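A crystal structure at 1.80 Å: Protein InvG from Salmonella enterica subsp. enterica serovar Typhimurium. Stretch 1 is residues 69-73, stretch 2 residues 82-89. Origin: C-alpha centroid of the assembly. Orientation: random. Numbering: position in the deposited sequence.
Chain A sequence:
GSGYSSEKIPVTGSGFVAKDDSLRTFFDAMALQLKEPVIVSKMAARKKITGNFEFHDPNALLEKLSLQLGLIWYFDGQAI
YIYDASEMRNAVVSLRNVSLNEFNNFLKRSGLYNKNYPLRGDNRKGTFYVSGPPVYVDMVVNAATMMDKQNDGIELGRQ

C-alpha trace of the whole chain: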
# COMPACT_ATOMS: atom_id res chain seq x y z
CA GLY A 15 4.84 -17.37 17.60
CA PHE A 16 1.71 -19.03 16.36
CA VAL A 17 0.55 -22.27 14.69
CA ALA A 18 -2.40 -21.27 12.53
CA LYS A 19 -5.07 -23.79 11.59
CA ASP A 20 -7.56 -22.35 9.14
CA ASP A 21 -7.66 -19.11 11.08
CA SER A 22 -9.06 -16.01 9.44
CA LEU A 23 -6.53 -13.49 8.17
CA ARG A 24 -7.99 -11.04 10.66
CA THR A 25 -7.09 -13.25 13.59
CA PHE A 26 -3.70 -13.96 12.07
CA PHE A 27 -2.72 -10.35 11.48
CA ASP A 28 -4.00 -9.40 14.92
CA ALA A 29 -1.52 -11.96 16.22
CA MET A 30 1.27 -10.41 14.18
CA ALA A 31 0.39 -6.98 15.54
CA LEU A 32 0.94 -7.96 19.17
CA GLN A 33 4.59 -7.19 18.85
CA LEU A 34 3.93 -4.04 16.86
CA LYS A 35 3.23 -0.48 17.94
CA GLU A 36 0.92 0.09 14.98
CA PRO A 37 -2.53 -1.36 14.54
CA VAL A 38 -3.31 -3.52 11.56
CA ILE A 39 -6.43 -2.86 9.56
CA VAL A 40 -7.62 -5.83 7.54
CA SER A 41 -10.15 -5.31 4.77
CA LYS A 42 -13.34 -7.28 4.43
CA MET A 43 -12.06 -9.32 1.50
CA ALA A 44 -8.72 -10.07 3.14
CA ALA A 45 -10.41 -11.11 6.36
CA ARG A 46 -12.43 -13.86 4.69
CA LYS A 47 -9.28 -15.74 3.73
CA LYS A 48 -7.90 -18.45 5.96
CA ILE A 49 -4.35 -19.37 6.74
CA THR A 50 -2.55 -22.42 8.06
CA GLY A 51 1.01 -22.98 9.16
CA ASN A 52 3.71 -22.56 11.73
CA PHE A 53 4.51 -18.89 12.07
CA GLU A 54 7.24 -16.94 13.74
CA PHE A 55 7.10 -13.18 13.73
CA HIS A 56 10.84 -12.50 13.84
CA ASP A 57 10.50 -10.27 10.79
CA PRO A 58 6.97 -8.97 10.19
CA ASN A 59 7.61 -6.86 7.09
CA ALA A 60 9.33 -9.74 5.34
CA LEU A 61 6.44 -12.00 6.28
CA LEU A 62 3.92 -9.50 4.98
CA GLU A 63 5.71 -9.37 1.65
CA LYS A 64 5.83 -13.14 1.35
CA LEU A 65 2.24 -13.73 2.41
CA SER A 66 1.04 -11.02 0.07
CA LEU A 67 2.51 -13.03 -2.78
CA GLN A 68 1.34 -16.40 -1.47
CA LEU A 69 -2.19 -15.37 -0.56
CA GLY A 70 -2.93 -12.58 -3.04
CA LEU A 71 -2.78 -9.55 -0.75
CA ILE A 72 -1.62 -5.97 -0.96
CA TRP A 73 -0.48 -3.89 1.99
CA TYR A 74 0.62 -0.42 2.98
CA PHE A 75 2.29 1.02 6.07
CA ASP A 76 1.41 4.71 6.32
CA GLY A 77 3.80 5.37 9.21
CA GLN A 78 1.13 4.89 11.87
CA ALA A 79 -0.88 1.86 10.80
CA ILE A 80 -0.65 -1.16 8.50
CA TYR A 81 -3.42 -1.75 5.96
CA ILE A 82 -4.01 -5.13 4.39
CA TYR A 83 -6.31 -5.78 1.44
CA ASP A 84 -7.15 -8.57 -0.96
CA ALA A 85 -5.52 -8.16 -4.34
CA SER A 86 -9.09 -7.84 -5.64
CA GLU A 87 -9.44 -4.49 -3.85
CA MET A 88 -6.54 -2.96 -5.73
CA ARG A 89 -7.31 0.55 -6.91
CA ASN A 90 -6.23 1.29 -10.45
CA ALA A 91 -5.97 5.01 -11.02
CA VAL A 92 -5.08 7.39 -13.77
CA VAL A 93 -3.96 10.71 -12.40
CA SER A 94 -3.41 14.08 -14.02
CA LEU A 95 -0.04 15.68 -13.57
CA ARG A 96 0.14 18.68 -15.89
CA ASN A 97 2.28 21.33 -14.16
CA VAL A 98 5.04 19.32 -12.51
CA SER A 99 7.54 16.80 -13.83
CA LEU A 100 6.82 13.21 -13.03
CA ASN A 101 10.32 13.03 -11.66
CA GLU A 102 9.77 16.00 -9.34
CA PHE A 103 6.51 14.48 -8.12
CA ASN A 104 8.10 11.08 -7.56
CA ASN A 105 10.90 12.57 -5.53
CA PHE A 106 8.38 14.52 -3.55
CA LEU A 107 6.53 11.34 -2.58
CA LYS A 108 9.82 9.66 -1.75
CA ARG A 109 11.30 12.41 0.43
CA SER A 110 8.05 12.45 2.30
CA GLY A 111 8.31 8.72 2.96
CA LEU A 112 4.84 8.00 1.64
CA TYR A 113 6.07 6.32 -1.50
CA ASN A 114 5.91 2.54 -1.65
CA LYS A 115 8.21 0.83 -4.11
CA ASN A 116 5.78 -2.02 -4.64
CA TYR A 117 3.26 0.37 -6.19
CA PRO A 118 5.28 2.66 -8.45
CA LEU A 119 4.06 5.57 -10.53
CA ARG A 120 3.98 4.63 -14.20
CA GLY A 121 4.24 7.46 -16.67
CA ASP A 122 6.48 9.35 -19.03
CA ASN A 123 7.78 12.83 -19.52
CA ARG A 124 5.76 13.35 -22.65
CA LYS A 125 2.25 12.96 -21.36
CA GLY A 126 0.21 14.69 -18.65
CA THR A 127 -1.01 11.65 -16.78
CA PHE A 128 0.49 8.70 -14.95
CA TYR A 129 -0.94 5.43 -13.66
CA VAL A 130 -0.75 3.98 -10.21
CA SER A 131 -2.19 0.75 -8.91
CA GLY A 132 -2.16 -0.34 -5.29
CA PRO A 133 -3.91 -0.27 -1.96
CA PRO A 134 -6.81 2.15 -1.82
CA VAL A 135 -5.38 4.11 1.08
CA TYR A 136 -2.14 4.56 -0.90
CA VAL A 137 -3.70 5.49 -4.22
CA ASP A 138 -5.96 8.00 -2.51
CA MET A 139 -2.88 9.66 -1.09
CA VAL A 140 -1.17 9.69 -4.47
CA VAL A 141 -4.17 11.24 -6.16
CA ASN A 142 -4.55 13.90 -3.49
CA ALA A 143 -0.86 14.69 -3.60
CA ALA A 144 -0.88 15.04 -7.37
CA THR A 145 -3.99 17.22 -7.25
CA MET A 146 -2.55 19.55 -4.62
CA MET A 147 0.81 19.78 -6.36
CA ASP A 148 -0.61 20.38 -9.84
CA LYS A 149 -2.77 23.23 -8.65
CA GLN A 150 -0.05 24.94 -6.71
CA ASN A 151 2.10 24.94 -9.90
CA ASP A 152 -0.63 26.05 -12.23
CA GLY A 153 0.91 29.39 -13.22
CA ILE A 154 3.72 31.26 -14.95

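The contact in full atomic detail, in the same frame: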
# COMPACT_ATOMS: atom_id res chain seq x y z
N LEU A 69 -0.75 -15.39 -0.79
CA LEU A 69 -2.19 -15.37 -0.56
C LEU A 69 -2.96 -14.36 -1.40
O LEU A 69 -4.19 -14.34 -1.36
CB LEU A 69 -2.50 -15.11 0.90
CG LEU A 69 -1.98 -16.18 1.86
CD1 LEU A 69 -2.52 -15.89 3.23
CD2 LEU A 69 -2.40 -17.57 1.43
N GLY A 70 -2.27 -13.59 -2.23
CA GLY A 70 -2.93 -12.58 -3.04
C GLY A 70 -3.44 -11.43 -2.19
O GLY A 70 -4.64 -11.16 -2.14
N LEU A 71 -2.50 -10.73 -1.57
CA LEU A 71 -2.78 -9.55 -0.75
C LEU A 71 -2.00 -8.35 -1.27
O LEU A 71 -0.94 -8.48 -1.88
CB LEU A 71 -2.37 -9.81 0.70
CG LEU A 71 -2.90 -11.07 1.39
CD1 LEU A 71 -2.39 -11.14 2.82
CD2 LEU A 71 -4.41 -11.07 1.36
N ILE A 72 -2.43 -7.17 -0.83
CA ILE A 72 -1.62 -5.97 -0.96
C ILE A 72 -1.68 -5.20 0.34
O ILE A 72 -2.65 -5.30 1.08
CB ILE A 72 -2.15 -5.10 -2.12
CG1 ILE A 72 -3.62 -4.76 -1.88
CG2 ILE A 72 -2.03 -5.84 -3.43
CD1 ILE A 72 -4.28 -4.00 -3.02
N TRP A 73 -0.58 -4.55 0.69
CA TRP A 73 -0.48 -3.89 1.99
C TRP A 73 0.27 -2.58 1.91
O TRP A 73 1.00 -2.32 0.96
CB TRP A 73 0.17 -4.80 3.01
CG TRP A 73 1.58 -5.07 2.74
CD1 TRP A 73 2.08 -5.88 1.78
CD2 TRP A 73 2.70 -4.55 3.46
NE1 TRP A 73 3.45 -5.88 1.82
CE2 TRP A 73 3.85 -5.09 2.87
CE3 TRP A 73 2.83 -3.70 4.56
CZ2 TRP A 73 5.13 -4.83 3.36
CZ3 TRP A 73 4.10 -3.41 5.01
CH2 TRP A 73 5.23 -3.98 4.42
N ILE A 82 -4.07 -3.91 5.18
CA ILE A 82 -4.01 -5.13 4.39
C ILE A 82 -5.31 -5.34 3.62
O ILE A 82 -6.40 -5.23 4.18
CB ILE A 82 -3.73 -6.36 5.28
CG1 ILE A 82 -2.37 -6.21 5.97
CG2 ILE A 82 -3.76 -7.63 4.44
CD1 ILE A 82 -2.20 -7.10 7.17
N TYR A 83 -5.17 -5.56 2.32
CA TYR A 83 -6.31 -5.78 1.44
C TYR A 83 -6.11 -7.05 0.64
O TYR A 83 -4.98 -7.44 0.38
CB TYR A 83 -6.45 -4.64 0.44
CG TYR A 83 -6.58 -3.28 1.05
CD1 TYR A 83 -5.45 -2.53 1.32
CD2 TYR A 83 -7.82 -2.66 1.15
CE1 TYR A 83 -5.55 -1.25 1.81
CE2 TYR A 83 -7.92 -1.37 1.60
CZ TYR A 83 -6.78 -0.67 1.93
OH TYR A 83 -6.86 0.63 2.36
N ASP A 84 -7.20 -7.55 0.07
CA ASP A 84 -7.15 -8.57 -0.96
C ASP A 84 -6.67 -7.94 -2.25
O ASP A 84 -6.99 -6.79 -2.54
CB ASP A 84 -8.55 -9.17 -1.16
CG ASP A 84 -8.54 -10.42 -2.01
OD1 ASP A 84 -8.17 -11.50 -1.48
OD2 ASP A 84 -9.13 -10.39 -3.11
N ALA A 85 -5.99 -8.70 -3.09
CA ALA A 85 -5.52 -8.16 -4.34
C ALA A 85 -6.70 -7.66 -5.17
O ALA A 85 -6.57 -6.71 -5.94
CB ALA A 85 -4.73 -9.19 -5.12
N SER A 86 -7.89 -8.18 -4.87
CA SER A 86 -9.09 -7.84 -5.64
C SER A 86 -9.58 -6.42 -5.33
O SER A 86 -10.45 -5.90 -6.03
CB SER A 86 -10.20 -8.86 -5.36
OG SER A 86 -10.84 -8.60 -4.12
N GLU A 87 -9.04 -5.82 -4.28
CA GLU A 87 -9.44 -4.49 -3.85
C GLU A 87 -8.47 -3.43 -4.36
O GLU A 87 -8.53 -2.27 -3.97
CB GLU A 87 -9.54 -4.42 -2.33
CG GLU A 87 -10.72 -5.19 -1.77
CD GLU A 87 -10.67 -5.35 -0.26
OE1 GLU A 87 -11.70 -5.04 0.39
OE2 GLU A 87 -9.75 -6.02 0.24
N MET A 88 -7.52 -3.86 -5.18
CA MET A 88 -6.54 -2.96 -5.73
C MET A 88 -7.25 -1.82 -6.43
O MET A 88 -8.22 -2.05 -7.16
CB MET A 88 -5.67 -3.72 -6.72
CG MET A 88 -4.76 -2.83 -7.52
SD MET A 88 -3.01 -3.16 -7.24
CE MET A 88 -2.90 -4.94 -7.39
N ARG A 89 -6.81 -0.60 -6.17
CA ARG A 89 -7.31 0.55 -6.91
C ARG A 89 -6.39 0.87 -8.07
O ARG A 89 -5.17 0.92 -7.92
CB ARG A 89 -7.45 1.78 -6.01
CG ARG A 89 -7.86 3.04 -6.78
CD ARG A 89 -8.66 4.07 -5.99
NE ARG A 89 -9.16 5.13 -6.90
CZ ARG A 89 -8.91 6.44 -6.74
NH1 ARG A 89 -8.54 6.91 -5.56
NH2 ARG A 89 -9.14 7.29 -7.73

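Two strands of InvG, Leu 71 to Trp 73 and Ile 82 to Asp 84, run antiparallel with an angle of 151° between their directions, and the two stretches bury 434 Å² between them, both sides summed.

Ile 82 opens the second stretch opposite Trp 73, in a non-hydrogen-bonded pair with a short CA-CA separation of 4.4 Å. Both side chains lie on the same face of the sheet, and Ile 82 CG1 packs 4.1 Å from Trp 73 CB. The indole itself leads away, so the contact with Trp 73 is made near the root of its side chain. Ile 82 also reaches diagonally, its CG2 lying 4.1 Å from Leu 71 CD1, which gives this face a small apolar patch. Ile 82 CA approaches Ile 72 O at 3.6 Å in a CA-H...O contact, a common supplement where a pair has no N-H...O bonds of its own.

Tyr 83 supplies the hydrogen-bonded pair, with Ile 72. Tyr 83 N donates to Ile 72 O at 2.8 Å, and Ile 72 N donates to Tyr 83 O, also at 2.8 Å; N-H...O angles of 168° and 166° make this a nearly straight, reciprocal couple. Tyr 83 O also receives a CA-H...O contact from Leu 71 CA at 3.3 Å. On the face these two side chains share, Ile 72 CG1 meets Tyr 83 CB at 3.7 Å.

At Asp 84 the pairing partner is Leu 71, again without hydrogen bonds and with diverging side chains. Here the second strand ends, and the carboxylate is put to work in the turn: Asp 84 OD2 accepts from Ser 86 N at 3.1 Å and from Ser 86 OG at 2.7 Å. Glu 87 reaches back so that its OE2 accepts from Asp 84 N at 3.0 Å, while Glu 87 N donates to Asp 84 O at 2.9 Å. The turn is thus tied to the strand end by both backbone and side chains.

Ala 85 begins the 3-10 segment yet still holds the first stretch: its N donates to Gly 70 O at 3.0 Å, with an angle of 153°, extending the ladder beyond the paired strands. Gly 70 leaves the preceding helix with positive phi, a conformation that favours glycine. An ideal CB there would sit 4.3 Å from Ala 85 CB, so the backbone angle, rather than a clash with that methyl, is the clearer reason for glycine.

Ser 86 faces away and touches nothing across the contact. Met 88 brings the chain back over Ile 72. Ile 72, with chi1 p and chi2 t, extends CD1 to 4.0 Å from Met 88 CB and 3.7 Å from Met 88 CA. Ile 72 therefore links strand pairing to turn packing, and with 121 Å² covered it is the most heavily covered residue here.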